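Local coordinates for uncharacterized protein (Chaetomium thermophilum, PDB 3LPZ) that probably takes part in the biogenesis of tail-anchored proteins as Get4, an alpha-solenoid component of the Get pathway that binds Get5, at residues K179-E182 against S183-P187. Residues are numbered along the deposited sequence; the frame is centred on the assembly and turned at random.
Sequences KQDE and SHTAP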
ATOM      1  N   LYS A 179      -4.526  17.706   7.462  1.00 20.76           N
ATOM      2  CA  LYS A 179      -5.490  18.699   7.978  1.00 22.84           C
ATOM      3  C   LYS A 179      -5.747  18.544   9.487  1.00 23.33           C
ATOM      4  O   LYS A 179      -6.254  19.460  10.128  1.00 24.46           O
ATOM      5  CB  LYS A 179      -6.802  18.591   7.224  1.00 22.70           C
ATOM      6  CG  LYS A 179      -6.707  19.115   5.818  1.00 25.58           C
ATOM      7  CD  LYS A 179      -7.987  18.788   5.078  1.00 33.42           C
ATOM      8  CE  LYS A 179      -8.973  19.924   5.207  1.00 37.39           C
ATOM      9  NZ  LYS A 179     -10.367  19.417   5.052  1.00 41.46           N
ATOM     10  N   GLN A 180      -5.389  17.389  10.033  1.00 23.40           N
ATOM     11  CA  GLN A 180      -5.474  17.158  11.468  1.00 25.02           C
ATOM     12  C   GLN A 180      -4.203  17.632  12.176  1.00 25.59           C
ATOM     13  O   GLN A 180      -4.109  17.544  13.394  1.00 27.66           O
ATOM     14  CB  GLN A 180      -5.728  15.672  11.767  1.00 25.02           C
ATOM     15  CG  GLN A 180      -7.026  15.129  11.143  1.00 26.93           C
ATOM     16  CD  GLN A 180      -7.208  13.633  11.325  1.00 31.14           C
ATOM     17  OE1 GLN A 180      -8.091  13.027  10.708  1.00 35.40           O
ATOM     18  NE2 GLN A 180      -6.370  13.026  12.137  1.00 30.03           N
ATOM     19  N   ASP A 181      -3.237  18.146  11.429  1.00 25.49           N
ATOM     20  CA  ASP A 181      -1.938  18.522  12.003  1.00 26.06           C
ATOM     21  C   ASP A 181      -1.748  20.013  11.760  1.00 26.40           C
ATOM     22  O   ASP A 181      -2.629  20.659  11.195  1.00 26.14           O
ATOM     23  CB  ASP A 181      -0.818  17.688  11.322  1.00 26.03           C
ATOM     24  CG  ASP A 181       0.411  17.487  12.205  1.00 27.40           C
ATOM     25  OD1 ASP A 181       0.689  18.361  13.059  1.00 28.86           O
ATOM     26  OD2 ASP A 181       1.121  16.458  12.031  1.00 27.41           O
ATOM     27  N   GLU A 182      -0.611  20.569  12.173  1.00 27.40           N
ATOM     28  CA  GLU A 182      -0.361  22.016  12.006  1.00 29.38           C
ATOM     29  C   GLU A 182       0.023  22.307  10.557  1.00 29.53           C
ATOM     30  O   GLU A 182       0.620  21.441   9.889  1.00 29.10           O
ATOM     31  CB  GLU A 182       0.763  22.461  12.932  1.00 30.09           C
ATOM     32  CG  GLU A 182       0.468  22.246  14.405  1.00 34.43           C
ATOM     33  CD  GLU A 182       1.593  22.754  15.276  1.00 40.52           C
ATOM     34  OE1 GLU A 182       1.884  23.951  15.191  1.00 43.66           O
ATOM     35  OE2 GLU A 182       2.202  21.956  16.025  1.00 44.65           O
ATOM     36  N   SER A 183      -0.287  23.511  10.068  1.00 29.66           N
ATOM     37  CA  SER A 183      -0.143  23.761   8.631  1.00 29.86           C
ATOM     38  C   SER A 183       1.297  23.723   8.081  1.00 29.18           C
ATOM     39  O   SER A 183       1.476  23.459   6.891  1.00 29.22           O
ATOM     40  CB  SER A 183      -0.920  25.013   8.168  1.00 30.71           C
ATOM     41  OG  SER A 183      -0.296  26.172   8.631  1.00 33.71           O
ATOM     42  N   HIS A 184       2.314  23.930   8.923  1.00 28.09           N
ATOM     43  CA  HIS A 184       3.707  23.839   8.459  1.00 28.01           C
ATOM     44  C   HIS A 184       4.118  22.398   8.094  1.00 26.79           C
ATOM     45  O   HIS A 184       5.149  22.188   7.454  1.00 27.10           O
ATOM     46  CB  HIS A 184       4.702  24.439   9.476  1.00 29.08           C
ATOM     47  CG  HIS A 184       4.889  23.619  10.719  1.00 31.71           C
ATOM     48  ND1 HIS A 184       4.172  23.843  11.881  1.00 35.46           N
ATOM     49  CD2 HIS A 184       5.713  22.577  10.986  1.00 32.83           C
ATOM     50  CE1 HIS A 184       4.544  22.972  12.805  1.00 34.99           C
ATOM     51  NE2 HIS A 184       5.472  22.186  12.283  1.00 36.05           N
ATOM     52  N   THR A 185       3.319  21.416   8.517  1.00 24.52           N
ATOM     53  CA  THR A 185       3.644  20.018   8.263  1.00 22.89           C
ATOM     54  C   THR A 185       3.279  19.543   6.867  1.00 21.54           C
ATOM     55  O   THR A 185       3.506  18.371   6.567  1.00 20.64           O
ATOM     56  CB  THR A 185       3.010  19.060   9.300  1.00 22.97           C
ATOM     57  OG1 THR A 185       1.576  19.032   9.115  1.00 21.16           O
ATOM     58  CG2 THR A 185       3.419  19.477  10.749  1.00 22.94           C
ATOM     59  N   ALA A 186       2.737  20.419   6.005  1.00 20.98           N
ATOM     60  CA  ALA A 186       2.360  19.983   4.622  1.00 20.29           C
ATOM     61  C   ALA A 186       3.415  19.106   3.890  1.00 19.67           C
ATOM     62  O   ALA A 186       3.044  18.076   3.351  1.00 18.91           O
ATOM     63  CB  ALA A 186       1.914  21.141   3.737  1.00 19.48           C
ATOM     64  N   PRO A 187       4.725  19.499   3.898  1.00 20.04           N
ATOM     65  CA  PRO A 187       5.731  18.693   3.172  1.00 19.97           C
ATOM     66  C   PRO A 187       5.916  17.285   3.734  1.00 20.54           C
ATOM     67  O   PRO A 187       6.261  16.371   2.981  1.00 20.43           O
ATOM     68  CB  PRO A 187       7.038  19.488   3.353  1.00 19.92           C
ATOM     69  CG  PRO A 187       6.580  20.895   3.844  1.00 21.07           C
ATOM     70  CD  PRO A 187       5.335  20.658   4.591  1.00 19.76           C
TER
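Thr-185 lies against the side chain of Asp-181, which it crosses at about a right angle. Its OG1 comes 3.5 Å from Asp-181 CB, and its CG2 sits 3.7 Å from Asp-181 OD1. The same hydroxyl donates a hydrogen bond to the backbone carbonyl of Glu-182, with OG1 2.7 Å from Glu-182 O and nearly in line with the C=O bond. Thr-185 N also donates to this carbonyl, 3.0 Å from Glu-182 O, but from above the carbonyl plane. One residue therefore grips a single oxygen with both its hydroxyl and its amide. A chi1 of 69° sets OG1 between Thr-185's own N and C, from where it reaches Glu-182 O. The bond from Thr-185 N closes a tight turn over residues 182-185, which includes the short 3-10 segment 183-185.

The Asp-181 carboxylate turns toward the following amide. Its OD1 accepts from Glu-182 N at 2.7 Å, on the anti side and somewhat out of the carboxylate plane. Its OD2 takes a hydrogen bond from outside the turn, with Tyr-189 OH. With an alanine in place of Asp-181, the amide of Glu-182 and the hydroxyl of Tyr-189 would probably lose this partner, and CG2 of Thr-185 its carboxylate neighbour.

Glu-182 and His-184 lie side by side and point the same way at the surface. Glu-182 OE1 is at the ring edge, 3.7 Å from His-184 CE1, and the carboxylate and ring planes are 84° apart. Thr-185 CG2 lies over one face of the imidazole, nearer its edge than its centre.

The turn is a surface connection between two helices of the alpha-solenoid. It leads from helix 166-179 into helix 186-199, with Thr-185 and Ala-186 packed on Tyr-178 of the former and Tyr-189 of the latter bonded back to Asp-181.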